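Local coordinates for ultraspiracle (Drosophila melanogaster, PDB 1HG4), which acts as a nuclear hormone receptor of the RXR type, an insect transcription factor whose ligand-binding domain is locked in an inactive conformation, at the interface of chains A and B. Coordinates in Å, arbitrary orientation; residue numbers count along the deposited sequence, not the author numbering. Chains: chain A/B, Ultraspiracle.

The interface of chains A and B. Residues chain A 77, 79, 195; chain B 223, 226-227, 230.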
# COMPACT_ATOMS: atom_id res chain seq x y z
N PRO A 77 -13.27 -7.29 -5.06
CA PRO A 77 -14.02 -8.54 -5.21
C PRO A 77 -15.17 -8.64 -4.20
O PRO A 77 -15.07 -8.15 -3.06
CB PRO A 77 -12.95 -9.62 -5.02
CG PRO A 77 -11.84 -8.92 -4.24
CD PRO A 77 -11.83 -7.53 -4.81
N ASP A 79 -16.25 -10.91 -2.31
CA ASP A 79 -15.90 -11.44 -1.01
C ASP A 79 -15.38 -10.34 -0.10
O ASP A 79 -15.63 -10.35 1.09
CB ASP A 79 -14.89 -12.59 -1.14
CG ASP A 79 -15.50 -13.82 -1.83
OD1 ASP A 79 -16.73 -13.84 -2.07
OD2 ASP A 79 -14.75 -14.78 -2.14
N LYS A 195 -8.83 -9.32 0.53
CA LYS A 195 -7.92 -9.49 -0.59
C LYS A 195 -7.26 -8.20 -1.05
O LYS A 195 -6.04 -8.11 -1.16
CB LYS A 195 -8.67 -10.11 -1.77
CG LYS A 195 -8.14 -11.46 -2.22
CD LYS A 195 -8.13 -12.47 -1.09
CE LYS A 195 -7.51 -13.78 -1.56
NZ LYS A 195 -7.24 -14.73 -0.45
N ASP B 223 -21.00 -18.18 -5.88
CA ASP B 223 -20.24 -17.05 -5.35
C ASP B 223 -18.96 -17.53 -4.69
O ASP B 223 -18.14 -16.73 -4.27
CB ASP B 223 -21.08 -16.27 -4.33
CG ASP B 223 -21.77 -17.17 -3.32
OD1 ASP B 223 -21.08 -17.69 -2.40
OD2 ASP B 223 -23.00 -17.38 -3.45
N PHE B 226 -14.59 -17.76 -7.09
CA PHE B 226 -13.40 -16.93 -6.94
C PHE B 226 -12.40 -17.49 -5.93
O PHE B 226 -11.22 -17.66 -6.23
CB PHE B 226 -13.81 -15.51 -6.53
CG PHE B 226 -12.65 -14.57 -6.32
CD1 PHE B 226 -12.04 -13.94 -7.40
CD2 PHE B 226 -12.19 -14.29 -5.04
CE1 PHE B 226 -10.99 -13.05 -7.21
CE2 PHE B 226 -11.14 -13.40 -4.83
CZ PHE B 226 -10.53 -12.78 -5.92
N ALA B 227 -12.86 -17.77 -4.73
CA ALA B 227 -11.95 -18.31 -3.73
C ALA B 227 -11.45 -19.71 -4.13
O ALA B 227 -10.27 -20.02 -3.96
CB ALA B 227 -12.65 -18.37 -2.36
N LEU B 230 -8.59 -19.60 -6.42
CA LEU B 230 -7.37 -19.19 -5.75
C LEU B 230 -6.73 -20.32 -4.95
O LEU B 230 -5.52 -20.30 -4.73
CB LEU B 230 -7.65 -17.99 -4.84
CG LEU B 230 -8.05 -16.73 -5.61
CD1 LEU B 230 -8.31 -15.59 -4.63
CD2 LEU B 230 -6.96 -16.34 -6.60
O HOH W 1 -18.23 -13.60 -4.36
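The aromatic ring of B:Phe226 meets A:Pro77 where two nuclear receptor ligand-binding domains touch. B:Phe226 sits at the start of helix 225-245, the long helix whose counterpart in this family commonly serves dimerisation. In this patch it does not meet its equivalent: chain A offers a loop, the start of helix 78-100 and the loop residue A:Lys195, so this is not the family's symmetric helix-to-helix pairing and may be a crystal or assembly contact. Chi1 of B:Phe226 is 179°, which carries the ring away from its own backbone N towards chain A. A:Pro77 lies over one face, its CB 4.1 Å from CZ of B:Phe226 and displaced towards the CZ-CE2 side. The opposite face is backed from within chain B: the CD1 methyl of B:Leu230, one helical turn on, comes 3.6 Å from CE2 of B:Phe226, so the ring is sandwiched between the two chains' aliphatic groups.

That same methyl also faces chain A. A:Lys195, bent at chi2 (56°) and extended beyond, meets B:Leu230 tip to tip, with CE 3.7 Å from CD1. Here the lysine is used for its methylene, and NZ continues away from B:Leu230.

Towards the other end the packing slackens. The carboxylate of A:Asp79 and the ring of B:Phe226 pass each other, pointing opposite ways, their planes 82° apart; OD2 stands beside the ring, raised from its plane towards the A:Pro77 face, 3.9 Å from CD2, and 4.2 Å from the CB methyl of B:Ala227. OD1 of A:Asp79 turns to the wetter side, where the O of a water 2.7 Å from it also lies 3.1 Å from the backbone O of B:Asp223. Both aspartates would probably carry negative charge, but OD1 of A:Asp79 and OD1 of B:Asp223 remain 5.8 Å apart, and the start of helix 78-100 may help stabilise charge on A:Asp79.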